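Local atomic coordinates of CdiI toxin (PDB entry 4ZQU), a protein that protects its host bacterium by neutralizing the toxic activity of the cognate CdiA-CT toxin, as the immunity protein of a contact-dependent growth inhibition system. Residues Thr130-Arg135 with Ser150-Leu155; Val45-Leu50 with Gly167-Leu172; Arg62-Ala67 with Leu82-Ser87. One frame throughout, in Å; residues are numbered along the deposited sequence.

How the contacts relate
Contacts 1 and 2 are neighbours, their centres about 13 Å apart, and helix 161-172 joins them: its L168 takes part in contact 2, while L168 and A171 pack on I131 of contact 1. Contact 3 lies on the other side of the chain's centre, about 25 Å from contact 1 and about 29 Å from contact 2, centre to centre. Along the chain, contact 2 closes a long loop between helix 47-59 and helix 161-172. Contact 3 and then contact 1 follow each other inside that loop. Helix 161-172 thus lies on the antiparallel sheet, which includes the pairing of contact 1, and packs against helix 47-59 at contact 2; the CdiA-CT toxin chain reaches both contacts 1 and 3.

Contact 1: Thr130-Arg135 with Ser150-Leu155; sequences TISPTR and SDNVIL
S132 OG stands anti to its backbone N (chi1 -176°), and N152 CG stands anti to its carbonyl carbon (chi1 -69°); these torsions set the two side chains on course to meet beside an antiparallel beta pairing, in which strand 153-155 joins strand 129-138 of the large sheet. The S132 hydroxyl donates to N152 OD1 over 2.8 Å, coming from above the amide carbonyl plane by 43°. One residue earlier in the strand, I131 and V153 form the hydrogen-bonded pair: I131 N reaches V153 O at 2.8 Å, and V153 N reaches I131 O at 2.7 Å. Their side chains turn to the sheet face packed against helix 161-172, with I131 CB 4.0 Å from V153 CB. T130 and I154, a non-hydrogen-bonded pair, point to the other face, where the T130 and N152 side chains cross obliquely, T130 CG2 4.1 Å from N152 ND2. Beyond the pairing, K70 of the CdiA-CT toxin chain bonds to P133 O, which places the P133 end at the toxin interface. The side chains of P133 and D151 run past each other in opposite directions; D151 OD1, bonded to T145 OG1, also comes within 3.2 Å of P133 CG.

Contact 2: Val45-Leu50 with Gly167-Leu172; sequences VSDLDL and GLRLAL
R169 lies obliquely across V45, D47 and L50, so that one long side chain on helix 161-172 meets V45 just ahead of helix 47-59 and D47 and L50 in its first turn. Its chain bends at chi2 (-127°), an unusual value that places CD; beyond it the guanidinium reaches V45. V45 CG1 lies at the edge of the guanidinium, in its plane, 3.3 Å from R169 NH2. L50 CD2 also approaches near that plane, at the edge, 3.8 Å from R169 NE. V45 O comes in obliquely instead, and although it is 2.8 Å from R169 NH2, the angle is too poor for a hydrogen bond. A weak hydrogen bond from R169 NH1 goes to P43 O, in the loop just ahead of V45.

D47 meets the arginine at an angle as well: its carboxylate plane is turned 53° from the guanidinium, and OD1 lies 4.0 Å from R169 NE. This is a long salt bridge in which no N-H points at the oxygen. In the buried part, the leucines L50 and L168 cross at about a right angle, L50 CD1 resting 3.9 Å from L168 CD2. L168 continues inward onto V12, C120, I122 and I131 of the large antiparallel sheet. Helix 47-59 itself opens with S46 at its N-cap, where S46 OG accepts from D49 N over 3.2 Å.

Apolar carbon contacts therefore hold the buried side of the contact, while R169 has a weak bond to P43 O, the close but poorly angled V45 O and, from out of plane, the long ion pair with D47. The attraction between the two charges is probably diffuse rather than directional.

Contact 3: Arg62-Ala67 with Leu82-Ser87; sequences RFVLPA and LDLYDS
Y85 crosses P66 obliquely, its CG set anti to the carbonyl carbon (chi1 -78°). At the base, Y85 CB is 3.9 Å from P66 CG. That same proline carbon then sits over one ring face, 3.7 Å from the ring centroid and 19° off the normal, shifted toward the rim near Y85 CG: a CH-pi contact. Farther out, Y85 CD1 comes close to P66 N and CA, and Y85 CE1 reaches the peptide carbon L65 C at 3.5 Å. CZ then nears V64 O, and at the tip Y85 OH donates to V64 O over 2.6 Å. The donor is tilted 29° from the carbonyl plane, and V64 O itself lies at the ring edge; the bond holds the tip, while P66 against one face limits the ring's rotation.

Two leucines of the same short helix, residues 82-85, add further contacts. L84 CD2 touches V64 CG1 at 3.7 Å, crossing it obliquely, and L84 CD1 meets R62 NH2 tip to tip at 3.9 Å. The guanidinium of R62 has its charge met elsewhere, by salt bridges to D81 and D33. L82 CD1 lies 3.5 Å from P66 O and also touches P66 CB. On the toxin side, V13 of the CdiA-CT chain packs on P66 and A67, and R29 of that chain on L65 and Y85.

Strand 64-65 pairs with strand 79-80 in a two-stranded parallel sheet, and the short helix 82-85 that follows packs back on the first strand and on P66, through the Y85 hydrogen bond and CH-pi contact, next to the toxin chain.

Contact 1: Thr130-Arg135 with Ser150-Leu155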
ATOM      1  N   THR B 130      13.595  -8.891   5.823  1.00 35.39           N
ATOM      2  CA  THR B 130      13.372  -8.753   4.390  1.00 35.42           C
ATOM      3  C   THR B 130      13.482  -7.302   3.927  1.00 34.53           C
ATOM      4  O   THR B 130      12.746  -6.431   4.394  1.00 32.95           O
ATOM      5  CB  THR B 130      11.992  -9.303   3.982  1.00 35.12           C
ATOM      6  OG1 THR B 130      11.861 -10.654   4.439  1.00 36.49           O
ATOM      7  CG2 THR B 130      11.831  -9.264   2.470  1.00 35.73           C
ATOM      8  N   ILE B 131      14.408  -7.058   3.008  1.00 34.82           N
ATOM      9  CA  ILE B 131      14.578  -5.740   2.410  1.00 34.19           C
ATOM     10  C   ILE B 131      14.143  -5.799   0.949  1.00 35.52           C
ATOM     11  O   ILE B 131      14.754  -6.498   0.135  1.00 38.07           O
ATOM     12  CB  ILE B 131      16.034  -5.248   2.519  1.00 32.89           C
ATOM     13  CG1 ILE B 131      16.562  -5.468   3.941  1.00 29.79           C
ATOM     14  CG2 ILE B 131      16.130  -3.782   2.129  1.00 32.71           C
ATOM     15  CD1 ILE B 131      17.978  -4.982   4.155  1.00 29.27           C
ATOM     16  N   SER B 132      13.080  -5.069   0.624  1.00 33.40           N
ATOM     17  CA  SER B 132      12.435  -5.193  -0.677  1.00 34.26           C
ATOM     18  C   SER B 132      12.560  -3.924  -1.515  1.00 34.15           C
ATOM     19  O   SER B 132      12.087  -2.863  -1.116  1.00 31.93           O
ATOM     20  CB  SER B 132      10.957  -5.555  -0.496  1.00 34.67           C
ATOM     21  OG  SER B 132      10.324  -5.778  -1.744  1.00 37.85           O
ATOM     22  N   PRO B 133      13.195  -4.036  -2.691  1.00 37.36           N
ATOM     23  CA  PRO B 133      13.304  -2.897  -3.606  1.00 39.94           C
ATOM     24  C   PRO B 133      11.980  -2.613  -4.316  1.00 42.36           C
ATOM     25  O   PRO B 133      11.069  -3.442  -4.284  1.00 41.29           O
ATOM     26  CB  PRO B 133      14.380  -3.350  -4.593  1.00 41.29           C
ATOM     27  CG  PRO B 133      14.241  -4.836  -4.624  1.00 40.09           C
ATOM     28  CD  PRO B 133      13.837  -5.247  -3.233  1.00 38.14           C
ATOM     29  N   THR B 134      11.876  -1.445  -4.944  1.00 44.93           N
ATOM     30  CA  THR B 134      10.658  -1.062  -5.649  1.00 44.08           C
ATOM     31  C   THR B 134      10.958  -0.511  -7.036  1.00 47.31           C
ATOM     32  O   THR B 134      12.109  -0.229  -7.370  1.00 48.42           O
ATOM     33  CB  THR B 134       9.856   0.007  -4.875  1.00 40.03           C
ATOM     34  OG1 THR B 134      10.662   1.180  -4.699  1.00 38.85           O
ATOM     35  CG2 THR B 134       9.424  -0.517  -3.518  1.00 37.51           C
ATOM     36  N   ARG B 135       9.912  -0.362  -7.842  1.00 50.41           N
ATOM     37  CA  ARG B 135      10.014   0.380  -9.092  1.00 53.18           C
ATOM     38  C   ARG B 135       9.301   1.714  -8.922  1.00 52.17           C
ATOM     39  O   ARG B 135       8.100   1.757  -8.653  1.00 50.95           O
ATOM     40  CB  ARG B 135       9.413  -0.403 -10.263  1.00 56.59           C
ATOM     41  CG  ARG B 135       9.370   0.391 -11.565  1.00 62.26           C
ATOM     42  CD  ARG B 135       9.217  -0.505 -12.786  1.00 68.91           C
ATOM     43  NE  ARG B 135       8.318  -1.630 -12.549  1.00 71.03           N
ATOM     44  CZ  ARG B 135       8.421  -2.806 -13.155  1.00 74.32           C
ATOM     45  NH1 ARG B 135       9.395  -3.019 -14.029  1.00 77.42           N
ATOM     46  NH2 ARG B 135       7.555  -3.775 -12.882  1.00 74.35           N
ATOM     47  N   SER B 150      11.817 -12.314  -6.456  1.00 73.96           N
ATOM     48  CA  SER B 150      13.156 -12.867  -6.271  1.00 72.93           C
ATOM     49  C   SER B 150      14.266 -11.867  -5.964  1.00 68.72           C
ATOM     50  O   SER B 150      15.376 -12.267  -5.604  1.00 67.78           O
ATOM     51  CB  SER B 150      13.545 -13.651  -7.525  1.00 75.57           C
ATOM     52  OG  SER B 150      13.639 -12.784  -8.639  1.00 76.14           O
ATOM     53  N   ASP B 151      13.988 -10.579  -6.116  1.00 66.11           N
ATOM     54  CA  ASP B 151      15.044  -9.585  -5.988  1.00 62.46           C
ATOM     55  C   ASP B 151      15.127  -8.985  -4.588  1.00 56.80           C
ATOM     56  O   ASP B 151      15.907  -8.064  -4.354  1.00 54.64           O
ATOM     57  CB  ASP B 151      14.848  -8.477  -7.021  1.00 63.32           C
ATOM     58  CG  ASP B 151      13.560  -7.718  -6.821  1.00 62.36           C
ATOM     59  OD1 ASP B 151      13.506  -6.545  -7.238  1.00 61.42           O
ATOM     60  OD2 ASP B 151      12.607  -8.289  -6.247  1.00 62.15           O
ATOM     61  N   ASN B 152      14.331  -9.505  -3.659  1.00 54.84           N
ATOM     62  CA  ASN B 152      14.396  -9.044  -2.277  1.00 50.15           C
ATOM     63  C   ASN B 152      15.691  -9.467  -1.604  1.00 48.82           C
ATOM     64  O   ASN B 152      16.212 -10.555  -1.856  1.00 52.18           O
ATOM     65  CB  ASN B 152      13.208  -9.567  -1.466  1.00 49.11           C
ATOM     66  CG  ASN B 152      11.893  -8.948  -1.890  1.00 48.93           C
ATOM     67  OD1 ASN B 152      11.865  -7.918  -2.561  1.00 49.78           O
ATOM     68  ND2 ASN B 152      10.792  -9.567  -1.481  1.00 48.88           N
ATOM     69  N   VAL B 153      16.212  -8.596  -0.747  1.00 39.07           N
ATOM     70  CA  VAL B 153      17.370  -8.934   0.061  1.00 37.90           C
ATOM     71  C   VAL B 153      16.907  -9.520   1.386  1.00 36.16           C
ATOM     72  O   VAL B 153      16.441  -8.801   2.266  1.00 35.31           O
ATOM     73  CB  VAL B 153      18.263  -7.712   0.316  1.00 37.82           C
ATOM     74  CG1 VAL B 153      19.420  -8.082   1.233  1.00 38.29           C
ATOM     75  CG2 VAL B 153      18.776  -7.158  -1.001  1.00 38.89           C
ATOM     76  N   ILE B 154      17.027 -10.836   1.518  1.00 36.64           N
ATOM     77  CA  ILE B 154      16.607 -11.521   2.731  1.00 34.89           C
ATOM     78  C   ILE B 154      17.815 -11.848   3.600  1.00 35.10           C
ATOM     79  O   ILE B 154      18.751 -12.513   3.154  1.00 37.36           O
ATOM     80  CB  ILE B 154      15.842 -12.814   2.410  1.00 36.67           C
ATOM     81  CG1 ILE B 154      14.853 -12.577   1.269  1.00 34.68           C
ATOM     82  CG2 ILE B 154      15.127 -13.327   3.651  1.00 36.72           C
ATOM     83  CD1 ILE B 154      14.148 -13.828   0.806  1.00 36.17           C
ATOM     84  N   LEU B 155      17.788 -11.375   4.840  1.00 33.92           N
ATOM     85  CA  LEU B 155      18.905 -11.564   5.756  1.00 36.07           C
ATOM     86  C   LEU B 155      18.487 -12.354   6.986  1.00 37.93           C
ATOM     87  O   LEU B 155      17.309 -12.385   7.346  1.00 36.35           O
ATOM     88  CB  LEU B 155      19.482 -10.214   6.185  1.00 34.85           C
ATOM     89  CG  LEU B 155      19.892  -9.257   5.066  1.00 34.52           C
ATOM     90  CD1 LEU B 155      20.332  -7.929   5.651  1.00 34.80           C
ATOM     91  CD2 LEU B 155      20.992  -9.861   4.212  1.00 35.06           C
TER

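Contact 2: Val45-Leu50 with Gly167-Leu172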
ATOM      1  N   VAL B  45      26.814   7.204   4.398  1.00 60.90           N
ATOM      2  CA  VAL B  45      26.828   6.677   5.762  1.00 60.49           C
ATOM      3  C   VAL B  45      27.402   5.255   5.773  1.00 57.73           C
ATOM      4  O   VAL B  45      27.149   4.475   4.854  1.00 56.61           O
ATOM      5  CB  VAL B  45      25.402   6.677   6.373  1.00 61.62           C
ATOM      6  CG1 VAL B  45      24.392   6.119   5.376  1.00 59.56           C
ATOM      7  CG2 VAL B  45      25.354   5.921   7.697  1.00 61.21           C
ATOM      8  N   SER B  46      28.189   4.926   6.795  1.00 56.80           N
ATOM      9  CA  SER B  46      28.747   3.579   6.935  1.00 54.97           C
ATOM     10  C   SER B  46      27.649   2.529   7.094  1.00 53.61           C
ATOM     11  O   SER B  46      26.571   2.824   7.610  1.00 54.21           O
ATOM     12  CB  SER B  46      29.703   3.515   8.130  1.00 55.02           C
ATOM     13  OG  SER B  46      28.993   3.555   9.357  1.00 52.97           O
ATOM     14  N   ASP B  47      27.929   1.306   6.656  1.00 51.82           N
ATOM     15  CA  ASP B  47      26.963   0.213   6.757  1.00 48.34           C
ATOM     16  C   ASP B  47      26.638  -0.117   8.208  1.00 46.77           C
ATOM     17  O   ASP B  47      25.575  -0.659   8.505  1.00 45.93           O
ATOM     18  CB  ASP B  47      27.480  -1.039   6.039  1.00 49.24           C
ATOM     19  CG  ASP B  47      27.460  -0.897   4.527  1.00 50.51           C
ATOM     20  OD1 ASP B  47      26.891   0.097   4.027  1.00 52.82           O
ATOM     21  OD2 ASP B  47      28.005  -1.783   3.832  1.00 49.98           O
ATOM     22  N   LEU B  48      27.559   0.206   9.107  1.00 49.01           N
ATOM     23  CA  LEU B  48      27.340  -0.001  10.533  1.00 50.72           C
ATOM     24  C   LEU B  48      26.275   0.963  11.037  1.00 50.80           C
ATOM     25  O   LEU B  48      25.270   0.543  11.611  1.00 50.71           O
ATOM     26  CB  LEU B  48      28.646   0.183  11.315  1.00 54.29           C
ATOM     27  CG  LEU B  48      28.726  -0.307  12.768  1.00 56.87           C
ATOM     28  CD1 LEU B  48      30.177  -0.511  13.167  1.00 59.97           C
ATOM     29  CD2 LEU B  48      28.050   0.645  13.745  1.00 58.59           C
ATOM     30  N   ASP B  49      26.510   2.256  10.825  1.00 51.89           N
ATOM     31  CA  ASP B  49      25.594   3.297  11.281  1.00 50.28           C
ATOM     32  C   ASP B  49      24.243   3.192  10.593  1.00 48.17           C
ATOM     33  O   ASP B  49      23.201   3.224  11.245  1.00 48.97           O
ATOM     34  CB  ASP B  49      26.192   4.683  11.038  1.00 51.88           C
ATOM     35  CG  ASP B  49      27.393   4.959  11.915  1.00 55.30           C
ATOM     36  OD1 ASP B  49      27.515   4.311  12.977  1.00 56.15           O
ATOM     37  OD2 ASP B  49      28.213   5.824  11.543  1.00 56.77           O
ATOM     38  N   LEU B  50      24.274   3.072   9.270  1.00 47.18           N
ATOM     39  CA  LEU B  50      23.063   2.899   8.479  1.00 46.29           C
ATOM     40  C   LEU B  50      22.255   1.699   8.962  1.00 44.29           C
ATOM     41  O   LEU B  50      21.027   1.734   8.983  1.00 43.73           O
ATOM     42  CB  LEU B  50      23.415   2.728   7.001  1.00 47.37           C
ATOM     43  CG  LEU B  50      22.253   2.382   6.070  1.00 44.77           C
ATOM     44  CD1 LEU B  50      21.230   3.510   6.062  1.00 43.46           C
ATOM     45  CD2 LEU B  50      22.754   2.079   4.664  1.00 44.40           C
ATOM     46  N   GLY B 167      23.141  -4.908   3.333  1.00 39.39           N
ATOM     47  CA  GLY B 167      22.033  -5.500   2.609  1.00 39.59           C
ATOM     48  C   GLY B 167      21.091  -4.448   2.060  1.00 39.71           C
ATOM     49  O   GLY B 167      20.509  -4.616   0.988  1.00 40.24           O
ATOM     50  N   LEU B 168      20.946  -3.355   2.800  1.00 39.38           N
ATOM     51  CA  LEU B 168      20.081  -2.259   2.387  1.00 39.47           C
ATOM     52  C   LEU B 168      20.598  -1.609   1.110  1.00 42.96           C
ATOM     53  O   LEU B 168      19.826  -1.302   0.204  1.00 46.10           O
ATOM     54  CB  LEU B 168      19.961  -1.219   3.503  1.00 37.19           C
ATOM     55  CG  LEU B 168      19.068  -0.008   3.230  1.00 33.94           C
ATOM     56  CD1 LEU B 168      17.702  -0.443   2.727  1.00 33.16           C
ATOM     57  CD2 LEU B 168      18.929   0.827   4.489  1.00 31.25           C
ATOM     58  N   ARG B 169      21.910  -1.408   1.041  1.00 43.42           N
ATOM     59  CA  ARG B 169      22.517  -0.809  -0.140  1.00 46.28           C
ATOM     60  C   ARG B 169      22.408  -1.738  -1.342  1.00 45.68           C
ATOM     61  O   ARG B 169      22.295  -1.285  -2.481  1.00 46.84           O
ATOM     62  CB  ARG B 169      23.977  -0.455   0.133  1.00 50.02           C
ATOM     63  CG  ARG B 169      24.135   0.572   1.235  1.00 52.54           C
ATOM     64  CD  ARG B 169      24.976   1.739   0.771  1.00 56.36           C
ATOM     65  NE  ARG B 169      25.053   2.791   1.779  1.00 57.19           N
ATOM     66  CZ  ARG B 169      25.583   3.990   1.561  1.00 61.90           C
ATOM     67  NH1 ARG B 169      26.083   4.284   0.367  1.00 65.76           N
ATOM     68  NH2 ARG B 169      25.612   4.894   2.531  1.00 62.00           N
ATOM     69  N   LEU B 170      22.432  -3.041  -1.079  1.00 43.99           N
ATOM     70  CA  LEU B 170      22.248  -4.033  -2.126  1.00 43.40           C
ATOM     71  C   LEU B 170      20.843  -3.930  -2.705  1.00 43.36           C
ATOM     72  O   LEU B 170      20.643  -4.099  -3.906  1.00 44.94           O
ATOM     73  CB  LEU B 170      22.500  -5.442  -1.589  1.00 42.29           C
ATOM     74  CG  LEU B 170      22.208  -6.597  -2.549  1.00 42.53           C
ATOM     75  CD1 LEU B 170      23.018  -6.457  -3.829  1.00 44.32           C
ATOM     76  CD2 LEU B 170      22.486  -7.931  -1.879  1.00 42.31           C
ATOM     77  N   ALA B 171      19.874  -3.643  -1.846  1.00 43.42           N
ATOM     78  CA  ALA B 171      18.494  -3.499  -2.285  1.00 43.06           C
ATOM     79  C   ALA B 171      18.290  -2.170  -3.004  1.00 46.01           C
ATOM     80  O   ALA B 171      17.494  -2.078  -3.938  1.00 46.32           O
ATOM     81  CB  ALA B 171      17.549  -3.616  -1.110  1.00 37.99           C
ATOM     82  N   LEU B 172      19.017  -1.145  -2.565  1.00 47.03           N
ATOM     83  CA  LEU B 172      18.939   0.174  -3.186  1.00 48.93           C
ATOM     84  C   LEU B 172      19.490   0.155  -4.608  1.00 53.25           C
ATOM     85  O   LEU B 172      19.072   0.943  -5.455  1.00 56.15           O
ATOM     86  CB  LEU B 172      19.693   1.210  -2.348  1.00 49.94           C
ATOM     87  CG  LEU B 172      18.995   1.716  -1.082  1.00 49.75           C
ATOM     88  CD1 LEU B 172      19.953   2.527  -0.220  1.00 50.36           C
ATOM     89  CD2 LEU B 172      17.769   2.544  -1.442  1.00 49.25           C
TER

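Contact 3: Arg62-Ala67 with Leu82-Ser87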
ATOM      1  N   ARG B  62       5.414  -0.731  15.714  1.00 29.51           N
ATOM      2  CA  ARG B  62       4.299  -1.265  16.479  1.00 28.66           C
ATOM      3  C   ARG B  62       3.536  -2.338  15.712  1.00 26.05           C
ATOM      4  O   ARG B  62       3.323  -2.225  14.507  1.00 24.94           O
ATOM      5  CB  ARG B  62       3.342  -0.143  16.879  1.00 30.30           C
ATOM      6  CG  ARG B  62       3.898   0.810  17.914  1.00 29.61           C
ATOM      7  CD  ARG B  62       2.857   1.832  18.312  1.00 28.51           C
ATOM      8  NE  ARG B  62       2.603   2.795  17.246  1.00 29.02           N
ATOM      9  CZ  ARG B  62       1.470   3.477  17.112  1.00 30.45           C
ATOM     10  NH1 ARG B  62       0.477   3.291  17.972  1.00 29.15           N
ATOM     11  NH2 ARG B  62       1.326   4.339  16.114  1.00 31.39           N
ATOM     12  N   PHE B  63       3.137  -3.380  16.431  1.00 28.54           N
ATOM     13  CA  PHE B  63       2.296  -4.437  15.890  1.00 29.18           C
ATOM     14  C   PHE B  63       0.851  -4.122  16.263  1.00 29.20           C
ATOM     15  O   PHE B  63       0.390  -4.474  17.346  1.00 31.10           O
ATOM     16  CB  PHE B  63       2.737  -5.796  16.434  1.00 28.30           C
ATOM     17  CG  PHE B  63       2.070  -6.961  15.776  1.00 27.62           C
ATOM     18  CD1 PHE B  63       2.086  -7.098  14.401  1.00 28.22           C
ATOM     19  CD2 PHE B  63       1.447  -7.935  16.536  1.00 29.38           C
ATOM     20  CE1 PHE B  63       1.477  -8.177  13.794  1.00 29.44           C
ATOM     21  CE2 PHE B  63       0.838  -9.019  15.935  1.00 30.24           C
ATOM     22  CZ  PHE B  63       0.853  -9.141  14.562  1.00 29.65           C
ATOM     23  N   VAL B  64       0.145  -3.451  15.360  1.00 28.72           N
ATOM     24  CA  VAL B  64      -1.066  -2.734  15.738  1.00 29.94           C
ATOM     25  C   VAL B  64      -2.178  -2.829  14.686  1.00 30.65           C
ATOM     26  O   VAL B  64      -1.912  -2.887  13.486  1.00 32.16           O
ATOM     27  CB  VAL B  64      -0.714  -1.245  16.025  1.00 25.90           C
ATOM     28  CG1 VAL B  64       0.084  -0.650  14.872  1.00 23.17           C
ATOM     29  CG2 VAL B  64      -1.952  -0.409  16.334  1.00 23.17           C
ATOM     30  N   LEU B  65      -3.423  -2.872  15.156  1.00 30.17           N
ATOM     31  CA  LEU B  65      -4.608  -2.845  14.299  1.00 27.51           C
ATOM     32  C   LEU B  65      -5.439  -1.590  14.583  1.00 26.30           C
ATOM     33  O   LEU B  65      -5.245  -0.949  15.614  1.00 25.39           O
ATOM     34  CB  LEU B  65      -5.444  -4.107  14.514  1.00 26.32           C
ATOM     35  CG  LEU B  65      -4.965  -5.337  13.748  1.00 24.14           C
ATOM     36  CD1 LEU B  65      -5.727  -6.568  14.196  1.00 25.25           C
ATOM     37  CD2 LEU B  65      -5.130  -5.112  12.254  1.00 21.37           C
ATOM     38  N   PRO B  66      -6.359  -1.224  13.668  1.00 26.72           N
ATOM     39  CA  PRO B  66      -7.171  -0.020  13.900  1.00 26.20           C
ATOM     40  C   PRO B  66      -7.990  -0.081  15.187  1.00 28.73           C
ATOM     41  O   PRO B  66      -8.018   0.883  15.954  1.00 27.84           O
ATOM     42  CB  PRO B  66      -8.098   0.019  12.682  1.00 24.64           C
ATOM     43  CG  PRO B  66      -7.366  -0.717  11.627  1.00 24.23           C
ATOM     44  CD  PRO B  66      -6.605  -1.798  12.332  1.00 24.75           C
ATOM     45  N   ALA B  67      -8.644  -1.216  15.409  1.00 29.73           N
ATOM     46  CA  ALA B  67      -9.522  -1.398  16.556  1.00 29.70           C
ATOM     47  C   ALA B  67      -9.716  -2.892  16.796  1.00 30.74           C
ATOM     48  O   ALA B  67      -9.408  -3.698  15.918  1.00 30.71           O
ATOM     49  CB  ALA B  67     -10.863  -0.698  16.319  1.00 28.99           C
ATOM     50  N   LEU B  82      -6.466   3.782  16.454  1.00 32.20           N
ATOM     51  CA  LEU B  82      -7.377   4.198  15.396  1.00 32.07           C
ATOM     52  C   LEU B  82      -6.838   5.369  14.574  1.00 33.52           C
ATOM     53  O   LEU B  82      -7.066   5.443  13.367  1.00 36.15           O
ATOM     54  CB  LEU B  82      -8.736   4.565  15.987  1.00 32.00           C
ATOM     55  CG  LEU B  82      -9.867   4.626  14.964  1.00 32.68           C
ATOM     56  CD1 LEU B  82     -10.198   3.228  14.450  1.00 31.76           C
ATOM     57  CD2 LEU B  82     -11.092   5.297  15.565  1.00 35.26           C
ATOM     58  N   ASP B  83      -6.130   6.279  15.234  1.00 31.81           N
ATOM     59  CA  ASP B  83      -5.617   7.484  14.582  1.00 32.99           C
ATOM     60  C   ASP B  83      -4.482   7.197  13.602  1.00 32.97           C
ATOM     61  O   ASP B  83      -4.269   7.954  12.650  1.00 34.68           O
ATOM     62  CB  ASP B  83      -5.144   8.490  15.630  1.00 35.33           C
ATOM     63  CG  ASP B  83      -6.290   9.117  16.392  1.00 41.52           C
ATOM     64  OD1 ASP B  83      -7.390   9.258  15.817  1.00 42.26           O
ATOM     65  OD2 ASP B  83      -6.090   9.463  17.573  1.00 46.13           O
ATOM     66  N   LEU B  84      -3.733   6.129  13.857  1.00 29.65           N
ATOM     67  CA  LEU B  84      -2.690   5.702  12.937  1.00 27.82           C
ATOM     68  C   LEU B  84      -3.301   5.350  11.586  1.00 27.37           C
ATOM     69  O   LEU B  84      -2.843   5.813  10.539  1.00 25.62           O
ATOM     70  CB  LEU B  84      -1.925   4.505  13.503  1.00 26.27           C
ATOM     71  CG  LEU B  84      -0.862   3.886  12.589  1.00 24.99           C
ATOM     72  CD1 LEU B  84       0.316   4.828  12.411  1.00 23.87           C
ATOM     73  CD2 LEU B  84      -0.401   2.531  13.105  1.00 23.06           C
ATOM     74  N   TYR B  85      -4.360   4.547  11.631  1.00 28.03           N
ATOM     75  CA  TYR B  85      -4.999   4.019  10.431  1.00 26.68           C
ATOM     76  C   TYR B  85      -5.980   4.988   9.770  1.00 27.89           C
ATOM     77  O   TYR B  85      -6.399   4.760   8.633  1.00 26.61           O
ATOM     78  CB  TYR B  85      -5.719   2.713  10.767  1.00 24.97           C
ATOM     79  CG  TYR B  85      -4.796   1.521  10.891  1.00 26.53           C
ATOM     80  CD1 TYR B  85      -4.284   1.134  12.125  1.00 26.91           C
ATOM     81  CD2 TYR B  85      -4.438   0.780   9.773  1.00 25.74           C
ATOM     82  CE1 TYR B  85      -3.441   0.042  12.239  1.00 25.73           C
ATOM     83  CE2 TYR B  85      -3.596  -0.310   9.877  1.00 26.81           C
ATOM     84  CZ  TYR B  85      -3.102  -0.677  11.112  1.00 25.70           C
ATOM     85  OH  TYR B  85      -2.266  -1.764  11.213  1.00 25.35           O
ATOM     86  N   ASP B  86      -6.345   6.060  10.475  1.00 27.94           N
ATOM     87  CA  ASP B  86      -7.293   7.047   9.949  1.00 27.40           C
ATOM     88  C   ASP B  86      -6.783   7.689   8.661  1.00 28.60           C
ATOM     89  O   ASP B  86      -5.668   8.202   8.618  1.00 30.66           O
ATOM     90  CB  ASP B  86      -7.584   8.127  10.992  1.00 26.59           C
ATOM     91  CG  ASP B  86      -8.512   9.208  10.464  1.00 27.93           C
ATOM     92  OD1 ASP B  86      -9.740   8.983  10.437  1.00 28.18           O
ATOM     93  OD2 ASP B  86      -8.014  10.279  10.068  1.00 30.05           O
ATOM     94  N   SER B  87      -7.613   7.664   7.621  1.00 30.26           N
ATOM     95  CA  SER B  87      -7.195   8.058   6.276  1.00 32.93           C
ATOM     96  C   SER B  87      -6.829   9.533   6.159  1.00 35.12           C
ATOM     97  O   SER B  87      -5.966   9.901   5.360  1.00 37.56           O
ATOM     98  CB  SER B  87      -8.293   7.728   5.261  1.00 36.25           C
ATOM     99  OG  SER B  87      -9.488   8.434   5.550  1.00 42.13           O
TER